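Local coordinates for glideosome-associated protein 50 (Plasmodium falciparum 3D7, PDB 3TGH) that is a component of the glideosome, which serves parasite gliding motility and host-cell invasion, and may help assemble and tether that complex at the inner membrane complex, at residues Lys24-Phe29 with Ile274-His279; Asn235-Ile240 with Thr288-Ser293; Ser254-Lys259 with Phe270-Gly275. One frame throughout, in Å; residues are numbered along the deposited sequence.

Contact 1. Residues Lys24-Phe29 with Ile274-His279; sequences KYFKQF and IGFCVH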
loop_
_atom_site.group_PDB
_atom_site.type_symbol
_atom_site.label_atom_id
_atom_site.label_comp_id
_atom_site.label_asym_id
_atom_site.label_seq_id
_atom_site.Cartn_x
_atom_site.Cartn_y
_atom_site.Cartn_z
ATOM N N LYS A 24 -18.675 0.620 -5.497
ATOM C CA LYS A 24 -19.305 0.509 -6.815
ATOM C C LYS A 24 -18.342 0.960 -7.917
ATOM O O LYS A 24 -18.110 0.232 -8.886
ATOM C CB LYS A 24 -20.620 1.306 -6.817
ATOM C CG LYS A 24 -21.196 1.680 -8.174
ATOM C CD LYS A 24 -22.366 2.654 -7.994
ATOM C CE LYS A 24 -22.523 3.605 -9.169
ATOM N NZ LYS A 24 -23.544 4.659 -8.867
ATOM N N TYR A 25 -17.752 2.139 -7.751
ATOM C CA TYR A 25 -16.793 2.655 -8.732
ATOM C C TYR A 25 -15.494 1.857 -8.758
ATOM O O TYR A 25 -14.901 1.672 -9.818
ATOM C CB TYR A 25 -16.513 4.139 -8.482
ATOM C CG TYR A 25 -17.706 5.016 -8.800
ATOM C CD1 TYR A 25 -18.339 5.767 -7.816
ATOM C CD2 TYR A 25 -18.213 5.075 -10.092
ATOM C CE1 TYR A 25 -19.447 6.562 -8.122
ATOM C CE2 TYR A 25 -19.310 5.865 -10.406
ATOM C CZ TYR A 25 -19.921 6.605 -9.423
ATOM O OH TYR A 25 -21.007 7.388 -9.754
ATOM N N PHE A 26 -15.057 1.398 -7.587
ATOM C CA PHE A 26 -13.880 0.544 -7.449
ATOM C C PHE A 26 -13.997 -0.684 -8.342
ATOM O O PHE A 26 -13.092 -0.977 -9.124
ATOM C CB PHE A 26 -13.723 0.134 -5.979
ATOM C CG PHE A 26 -12.371 -0.436 -5.624
ATOM C CD1 PHE A 26 -11.210 0.292 -5.832
ATOM C CD2 PHE A 26 -12.274 -1.677 -5.012
ATOM C CE1 PHE A 26 -9.967 -0.234 -5.475
ATOM C CE2 PHE A 26 -11.034 -2.203 -4.657
ATOM C CZ PHE A 26 -9.889 -1.476 -4.887
ATOM N N LYS A 27 -15.117 -1.392 -8.220
ATOM C CA LYS A 27 -15.398 -2.564 -9.048
ATOM C C LYS A 27 -15.443 -2.228 -10.541
ATOM O O LYS A 27 -14.906 -2.974 -11.362
ATOM C CB LYS A 27 -16.723 -3.208 -8.638
ATOM C CG LYS A 27 -16.713 -3.856 -7.256
ATOM C CD LYS A 27 -18.132 -4.225 -6.843
ATOM C CE LYS A 27 -18.207 -4.682 -5.414
ATOM N NZ LYS A 27 -19.614 -4.953 -5.018
ATOM N N GLN A 28 -16.087 -1.115 -10.880
ATOM C CA GLN A 28 -16.211 -0.669 -12.276
ATOM C C GLN A 28 -14.843 -0.445 -12.905
ATOM O O GLN A 28 -14.573 -0.933 -14.003
ATOM C CB GLN A 28 -17.019 0.628 -12.357
ATOM C CG GLN A 28 -17.316 1.092 -13.791
ATOM C CD GLN A 28 -17.743 2.549 -13.878
ATOM O OE1 GLN A 28 -17.574 3.308 -12.936
ATOM N NE2 GLN A 28 -18.287 2.944 -15.024
ATOM N N PHE A 29 -13.986 0.293 -12.203
ATOM C CA PHE A 29 -12.645 0.600 -12.701
ATOM C C PHE A 29 -11.744 -0.619 -12.755
ATOM O O PHE A 29 -10.977 -0.780 -13.701
ATOM C CB PHE A 29 -11.971 1.678 -11.849
ATOM C CG PHE A 29 -12.315 3.074 -12.259
ATOM C CD1 PHE A 29 -13.534 3.633 -11.920
ATOM C CD2 PHE A 29 -11.420 3.829 -12.993
ATOM C CE1 PHE A 29 -13.856 4.931 -12.300
ATOM C CE2 PHE A 29 -11.733 5.128 -13.375
ATOM C CZ PHE A 29 -12.954 5.675 -13.026
ATOM N N ILE A 274 -13.907 11.060 -1.163
ATOM C CA ILE A 274 -13.831 9.614 -0.982
ATOM C C ILE A 274 -13.507 9.019 -2.344
ATOM O O ILE A 274 -14.106 9.400 -3.352
ATOM C CB ILE A 274 -15.151 9.061 -0.397
ATOM C CG1 ILE A 274 -15.255 9.464 1.070
ATOM C CG2 ILE A 274 -15.238 7.536 -0.530
ATOM C CD1 ILE A 274 -16.612 9.212 1.682
ATOM N N GLY A 275 -12.528 8.122 -2.382
ATOM C CA GLY A 275 -12.063 7.588 -3.650
ATOM C C GLY A 275 -10.963 6.556 -3.533
ATOM O O GLY A 275 -10.804 5.909 -2.499
ATOM N N PHE A 276 -10.202 6.408 -4.610
ATOM C CA PHE A 276 -9.157 5.396 -4.691
ATOM C C PHE A 276 -8.220 5.741 -5.839
ATOM O O PHE A 276 -8.476 6.695 -6.586
ATOM C CB PHE A 276 -9.783 4.002 -4.884
ATOM C CG PHE A 276 -10.639 3.878 -6.122
ATOM C CD1 PHE A 276 -10.088 3.457 -7.328
ATOM C CD2 PHE A 276 -11.993 4.164 -6.076
ATOM C CE1 PHE A 276 -10.870 3.361 -8.469
ATOM C CE2 PHE A 276 -12.788 4.059 -7.202
ATOM C CZ PHE A 276 -12.231 3.652 -8.403
ATOM N N CYS A 277 -7.150 4.963 -5.995
ATOM C CA CYS A 277 -6.210 5.154 -7.099
ATOM C C CYS A 277 -6.101 3.933 -7.988
ATOM O O CYS A 277 -6.247 2.803 -7.521
ATOM C CB CYS A 277 -4.816 5.431 -6.568
ATOM S SG CYS A 277 -4.666 6.947 -5.693
ATOM N N VAL A 278 -5.814 4.176 -9.262
ATOM C CA VAL A 278 -5.427 3.127 -10.185
ATOM C C VAL A 278 -4.057 3.495 -10.758
ATOM O O VAL A 278 -3.825 4.639 -11.156
ATOM C CB VAL A 278 -6.464 2.944 -11.300
ATOM C CG1 VAL A 278 -5.993 1.879 -12.288
ATOM C CG2 VAL A 278 -7.816 2.562 -10.698
ATOM N N HIS A 279 -3.146 2.526 -10.777
ATOM C CA HIS A 279 -1.761 2.768 -11.167
ATOM C C HIS A 279 -1.430 1.867 -12.338
ATOM O O HIS A 279 -1.841 0.713 -12.362
ATOM C CB HIS A 279 -0.796 2.460 -10.025
ATOM C CG HIS A 279 -1.188 3.045 -8.707
ATOM N ND1 HIS A 279 -0.709 4.253 -8.254
ATOM C CD2 HIS A 279 -1.998 2.570 -7.729
ATOM C CE1 HIS A 279 -1.210 4.502 -7.055
ATOM N NE2 HIS A 279 -1.996 3.496 -6.715
#
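Phe276 projects from strand 275-282 to the helical stretch Lys24-Phe29, where its ring is met by Phe26 on a face and by Phe29 at the edge. The Phe26 pair is a T-shaped stack in which the edge of Phe26 is turned to the face of Phe276, with the planes at 80°. Its leading atom, Phe26 CD1, sits 3.6 Å from Phe276 CG, above the rim of the ring and not over its middle. Phe26 CA approaches the same face as an off-centre CH-pi contact, 4.0 Å from the Phe276 ring centroid, so backbone and side chain of one residue together span that face.

With Phe29 the roles are reversed: Phe276 now offers its edge, in an offset edge-to-face stack with centroids 5.5 Å apart. The closest atoms are Phe29 CD1 and Phe276 CZ, at 3.8 Å. A chi1 of 59° places Phe276 CG between its own backbone N and carbonyl carbon, and the ring beyond it extends to the helix backbone, where CZ lies 3.6 Å from Tyr25 O. Tyr25 CB lines another part of the ring edge, and Val278 CG2 makes a looser contact with Phe29 CB.

Helical residues 24-29, part of helix 17-32, run nearly parallel to strand residues 275-279 (15°). Val291 touches both Phe276 and Phe29, while Leu9 and Met72 pack on Phe26. Just outside, Asn22 ND2 is hydrogen-bonded to Gly275 O. Lys24-Phe29 and Ile274-His279 themselves meet through aromatic and van der Waals packing, with one phenylalanine ring engaging the helix by both a face and an edge.

Contact 2. Residues Asn235-Ile240 with Thr288-Ser293; sequences NNMEVI and TKFVSS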
loop_
_atom_site.group_PDB
_atom_site.type_symbol
_atom_site.label_atom_id
_atom_site.label_comp_id
_atom_site.label_asym_id
_atom_site.label_seq_id
_atom_site.Cartn_x
_atom_site.Cartn_y
_atom_site.Cartn_z
ATOM N N ASN A 235 -7.313 10.885 5.767
ATOM C CA ASN A 235 -8.477 10.497 4.978
ATOM C C ASN A 235 -8.713 11.451 3.823
ATOM O O ASN A 235 -9.698 12.203 3.790
ATOM C CB ASN A 235 -9.718 10.369 5.861
ATOM C CG ASN A 235 -9.521 9.394 7.001
ATOM O OD1 ASN A 235 -9.832 9.707 8.147
ATOM N ND2 ASN A 235 -8.984 8.210 6.695
ATOM N N ASN A 236 -7.782 11.406 2.878
ATOM C CA ASN A 236 -7.814 12.248 1.696
ATOM C C ASN A 236 -6.975 11.610 0.603
ATOM O O ASN A 236 -6.372 10.539 0.808
ATOM C CB ASN A 236 -7.316 13.667 2.026
ATOM C CG ASN A 236 -5.894 13.686 2.557
ATOM O OD1 ASN A 236 -5.677 13.785 3.762
ATOM N ND2 ASN A 236 -4.920 13.600 1.661
ATOM N N MET A 237 -6.962 12.248 -0.559
ATOM C CA MET A 237 -6.074 11.849 -1.641
ATOM C C MET A 237 -5.088 12.977 -1.872
ATOM O O MET A 237 -5.446 14.156 -1.765
ATOM C CB MET A 237 -6.871 11.545 -2.914
ATOM C CG MET A 237 -7.760 10.305 -2.777
ATOM S SD MET A 237 -8.679 9.843 -4.279
ATOM C CE MET A 237 -9.472 11.378 -4.684
ATOM N N GLU A 238 -3.846 12.624 -2.172
ATOM C CA GLU A 238 -2.815 13.620 -2.438
ATOM C C GLU A 238 -1.629 13.019 -3.177
ATOM O O GLU A 238 -1.334 11.821 -3.038
ATOM C CB GLU A 238 -2.326 14.250 -1.124
ATOM C CG GLU A 238 -1.163 15.245 -1.299
ATOM C CD GLU A 238 -0.992 16.198 -0.130
ATOM O OE1 GLU A 238 -1.173 15.782 1.036
ATOM O OE2 GLU A 238 -0.659 17.373 -0.383
ATOM N N VAL A 239 -0.957 13.850 -3.966
ATOM C CA VAL A 239 0.375 13.520 -4.443
ATOM C C VAL A 239 1.332 14.688 -4.168
ATOM O O VAL A 239 1.058 15.848 -4.526
ATOM C CB VAL A 239 0.390 13.068 -5.935
ATOM C CG1 VAL A 239 -0.323 14.062 -6.825
ATOM C CG2 VAL A 239 1.834 12.823 -6.409
ATOM N N ILE A 240 2.414 14.366 -3.462
ATOM C CA ILE A 240 3.522 15.275 -3.197
ATOM C C ILE A 240 4.744 14.704 -3.895
ATOM O O ILE A 240 5.095 13.543 -3.675
ATOM C CB ILE A 240 3.773 15.397 -1.684
ATOM C CG1 ILE A 240 2.640 16.208 -1.042
ATOM C CG2 ILE A 240 5.144 16.035 -1.396
ATOM C CD1 ILE A 240 2.601 16.136 0.475
ATOM N N THR A 288 -0.549 7.302 -12.433
ATOM C CA THR A 288 -1.480 7.126 -11.335
ATOM C C THR A 288 -2.718 7.976 -11.592
ATOM O O THR A 288 -2.605 9.174 -11.860
ATOM C CB THR A 288 -0.838 7.540 -9.998
ATOM O OG1 THR A 288 0.264 6.669 -9.709
ATOM C CG2 THR A 288 -1.856 7.470 -8.857
ATOM N N LYS A 289 -3.889 7.347 -11.533
ATOM C CA LYS A 289 -5.160 8.043 -11.689
ATOM C C LYS A 289 -5.914 8.069 -10.363
ATOM O O LYS A 289 -6.170 7.022 -9.743
ATOM C CB LYS A 289 -6.015 7.373 -12.765
ATOM C CG LYS A 289 -5.458 7.507 -14.173
ATOM C CD LYS A 289 -6.297 6.720 -15.167
ATOM C CE LYS A 289 -5.592 6.560 -16.511
ATOM N NZ LYS A 289 -6.363 5.676 -17.442
ATOM N N PHE A 290 -6.244 9.276 -9.920
ATOM C CA PHE A 290 -7.017 9.472 -8.700
ATOM C C PHE A 290 -8.490 9.563 -9.063
ATOM O O PHE A 290 -8.888 10.438 -9.828
ATOM C CB PHE A 290 -6.579 10.752 -7.991
ATOM C CG PHE A 290 -5.206 10.672 -7.401
ATOM C CD1 PHE A 290 -4.081 10.898 -8.188
ATOM C CD2 PHE A 290 -5.035 10.365 -6.058
ATOM C CE1 PHE A 290 -2.806 10.813 -7.643
ATOM C CE2 PHE A 290 -3.772 10.284 -5.502
ATOM C CZ PHE A 290 -2.653 10.512 -6.293
ATOM N N VAL A 291 -9.290 8.661 -8.505
ATOM C CA VAL A 291 -10.701 8.551 -8.840
ATOM C C VAL A 291 -11.555 8.998 -7.667
ATOM O O VAL A 291 -11.370 8.532 -6.536
ATOM C CB VAL A 291 -11.081 7.098 -9.207
ATOM C CG1 VAL A 291 -12.552 7.016 -9.570
ATOM C CG2 VAL A 291 -10.205 6.592 -10.349
ATOM N N SER A 292 -12.470 9.922 -7.939
ATOM C CA SER A 292 -13.414 10.408 -6.946
ATOM C C SER A 292 -14.750 9.686 -7.074
ATOM O O SER A 292 -15.303 9.578 -8.169
ATOM C CB SER A 292 -13.631 11.923 -7.098
ATOM O OG SER A 292 -14.776 12.337 -6.385
ATOM N N SER A 293 -15.275 9.233 -5.937
ATOM C CA SER A 293 -16.570 8.554 -5.866
ATOM C C SER A 293 -17.765 9.484 -6.082
ATOM O O SER A 293 -18.905 9.018 -6.141
ATOM C CB SER A 293 -16.735 7.873 -4.505
ATOM O OG SER A 293 -16.864 8.831 -3.462
#
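Met237 and Phe290 meet between the two beta-sheets of the protein, their side chains lying side by side but running in opposite senses. Met237 CB lies 3.8 Å from Phe290 CD2. Farther out, the thioether makes a Met-aromatic contact at the edge of the ring: SD is 5.5 Å from the Phe290 centroid and in line with the ring plane. Met237 SD also packs 3.7 Å from Val291 O, and a bend at chi3 leaves the methyl CE near that carbonyl as well.

At Glu238 only the backbone takes part directly, its O lying 3.7 Å from Phe290 CZ. The side chain points away from Phe290, to the other side of its strand, where OE2 is hydrogen-bonded to Ser204 OG and Ser267 OG.

Val239 returns to the interface. Its CB stands 4.0 Å from Phe290 CZ, while CG1 comes to 4.2 Å from Phe290 CE1. Phe290 is therefore met by Met237 CB at CD2, by Glu238 O at CZ and CE2, and by Val239 at CZ and CE1; Phe269, Ile248 and Cys277 add to its surroundings.

Strands 237-242 and 285-292 belong to different sheets, and their segments are roughly antiparallel (155°) with axes 8.9 Å apart. That spacing is bridged by side chains and not by backbone pairing, as in the beta-sandwich core of metallophosphoesterases. The union is van der Waals in character, largely apolar but with two backbone carbonyls against the side chains, while the carboxyl group of Glu238, probably ionised, lies on the far side of the strand.

Contact 3. Residues Ser254-Lys259 with Phe270-Gly275; sequences SMSQGK and FSSDIG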
loop_
_atom_site.group_PDB
_atom_site.type_symbol
_atom_site.label_atom_id
_atom_site.label_comp_id
_atom_site.label_asym_id
_atom_site.label_seq_id
_atom_site.Cartn_x
_atom_site.Cartn_y
_atom_site.Cartn_z
ATOM N N SER A 254 -13.273 5.121 2.727
ATOM C CA SER A 254 -14.596 5.154 3.379
ATOM C C SER A 254 -14.979 6.502 4.007
ATOM O O SER A 254 -16.159 6.740 4.255
ATOM C CB SER A 254 -14.695 4.085 4.467
ATOM O OG SER A 254 -13.813 4.349 5.546
ATOM N N MET A 255 -13.991 7.351 4.281
ATOM C CA MET A 255 -14.199 8.601 5.021
ATOM C C MET A 255 -13.416 9.718 4.391
ATOM O O MET A 255 -12.396 9.489 3.745
ATOM C CB MET A 255 -13.683 8.485 6.461
ATOM C CG MET A 255 -14.280 7.386 7.290
ATOM S SD MET A 255 -13.458 7.310 8.894
ATOM C CE MET A 255 -11.837 6.677 8.449
ATOM N N SER A 256 -13.874 10.936 4.649
ATOM C CA SER A 256 -13.236 12.140 4.164
ATOM C C SER A 256 -13.019 13.103 5.326
ATOM O O SER A 256 -13.926 13.338 6.123
ATOM C CB SER A 256 -14.126 12.816 3.124
ATOM O OG SER A 256 -13.652 14.124 2.824
ATOM N N GLN A 257 -11.815 13.646 5.426
ATOM C CA GLN A 257 -11.582 14.798 6.284
ATOM C C GLN A 257 -11.059 15.903 5.376
ATOM O O GLN A 257 -10.220 15.649 4.497
ATOM C CB GLN A 257 -10.645 14.473 7.452
ATOM C CG GLN A 257 -9.299 13.934 7.057
ATOM C CD GLN A 257 -8.571 13.193 8.184
ATOM O OE1 GLN A 257 -7.443 12.749 8.001
ATOM N NE2 GLN A 257 -9.212 13.064 9.344
ATOM N N GLY A 258 -11.578 17.111 5.593
ATOM C CA GLY A 258 -11.505 18.221 4.634
ATOM C C GLY A 258 -10.124 18.664 4.195
ATOM O O GLY A 258 -9.150 17.943 4.364
ATOM N N LYS A 259 -10.039 19.873 3.640
ATOM C CA LYS A 259 -8.805 20.328 2.974
ATOM C C LYS A 259 -7.611 20.611 3.904
ATOM O O LYS A 259 -6.468 20.687 3.435
ATOM C CB LYS A 259 -9.087 21.536 2.062
ATOM C CG LYS A 259 -9.163 21.193 0.567
ATOM C CD LYS A 259 -10.299 20.222 0.221
ATOM C CE LYS A 259 -10.241 19.827 -1.250
ATOM N NZ LYS A 259 -11.155 18.704 -1.595
ATOM N N PHE A 270 -4.458 17.710 -4.264
ATOM C CA PHE A 270 -5.071 17.306 -3.005
ATOM C C PHE A 270 -6.584 17.284 -3.166
ATOM O O PHE A 270 -7.161 18.206 -3.739
ATOM C CB PHE A 270 -4.698 18.277 -1.879
ATOM C CG PHE A 270 -5.271 17.903 -0.539
ATOM C CD1 PHE A 270 -4.485 17.278 0.415
ATOM C CD2 PHE A 270 -6.601 18.180 -0.230
ATOM C CE1 PHE A 270 -5.002 16.928 1.655
ATOM C CE2 PHE A 270 -7.127 17.830 0.997
ATOM C CZ PHE A 270 -6.326 17.197 1.946
ATOM N N SER A 271 -7.223 16.244 -2.634
ATOM C CA SER A 271 -8.681 16.175 -2.593
ATOM C C SER A 271 -9.154 15.437 -1.347
ATOM O O SER A 271 -8.593 14.410 -0.976
ATOM C CB SER A 271 -9.219 15.463 -3.831
ATOM O OG SER A 271 -10.630 15.364 -3.784
ATOM N N SER A 272 -10.199 15.961 -0.714
ATOM C CA SER A 272 -10.822 15.302 0.424
ATOM C C SER A 272 -11.898 14.305 -0.025
ATOM O O SER A 272 -12.514 13.656 0.813
ATOM C CB SER A 272 -11.423 16.342 1.379
ATOM O OG SER A 272 -12.438 17.089 0.741
ATOM N N ASP A 273 -12.114 14.173 -1.337
ATOM C CA ASP A 273 -13.113 13.246 -1.871
ATOM C C ASP A 273 -12.838 11.799 -1.443
ATOM O O ASP A 273 -11.686 11.377 -1.377
ATOM C CB ASP A 273 -13.149 13.284 -3.405
ATOM C CG ASP A 273 -13.808 14.537 -3.961
ATOM O OD1 ASP A 273 -14.010 15.510 -3.203
ATOM O OD2 ASP A 273 -14.121 14.534 -5.173
ATOM N N ILE A 274 -13.907 11.060 -1.163
ATOM C CA ILE A 274 -13.831 9.614 -0.982
ATOM C C ILE A 274 -13.507 9.019 -2.344
ATOM O O ILE A 274 -14.106 9.400 -3.352
ATOM C CB ILE A 274 -15.151 9.061 -0.397
ATOM C CG1 ILE A 274 -15.255 9.464 1.070
ATOM C CG2 ILE A 274 -15.238 7.536 -0.530
ATOM C CD1 ILE A 274 -16.612 9.212 1.682
ATOM N N GLY A 275 -12.528 8.122 -2.382
ATOM C CA GLY A 275 -12.063 7.588 -3.650
ATOM C C GLY A 275 -10.963 6.556 -3.533
ATOM O O GLY A 275 -10.804 5.909 -2.499
#
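Ser256 and Ser272 make the shortest polar approach here: Ser256 OG is modelled as donor to Ser272 O at 2.4 Å, too short to be taken at face value. The second bond runs from Lys259 NZ to Ser272 OG at 3.1 Å, though this lysine is poorly ordered. NZ is about as close to the backbone N of Ser272 (3.0 Å), but both are donors and do not bond. Within Phe270-Gly275, Ser271 OG accepts from Asp273 N in an ST turn, where the chain leaves strand 267-271.

Van der Waals contacts flank these bonds. The Lys259 alkyl chain passes Phe270, with CG 4.0 Å from Phe270 CE2, and Gly258 O lies at the edge of the same ring. At the other end, Ile274 CD1 packs 3.6 Å from Ser254 O, and Ile274 CG1 lies against the Met255 backbone.

The loop Ser254-Lys259 thus folds back on the outermost strand of its sheet and on the turn after it. Gln257 OE1 accepts from Asn235 N, and the Gln257 side chain lies about 8 Å from a bound cobalt ion. Helix 17-32 touches Ser254 and Ile274 through Gln19 and Asn22, while Ile299 of strand 297-305 packs on Ser271 and Asp273.

How the contacts relate
Contacts 1 and 2 are buried and mainly apolar, whereas contact 3 is only partly buried and adds side-chain hydrogen bonds to its packing. Contact 1 sets a helix against one sheet; contact 2 joins that sheet to the other; contact 3 folds a loop onto the second sheet's outer strand. Strands 275-282 and 285-292 are neighbours, and through Val278 O and Lys289 N they tie contact 1 to contact 2. Met237 N and Ser271 O link contact 2 to contact 3, as do Ser292 OG and Asp273 OD2. Contacts 1 and 3 share Ile274 and Gly275, where the chain passes from one sheet to the other.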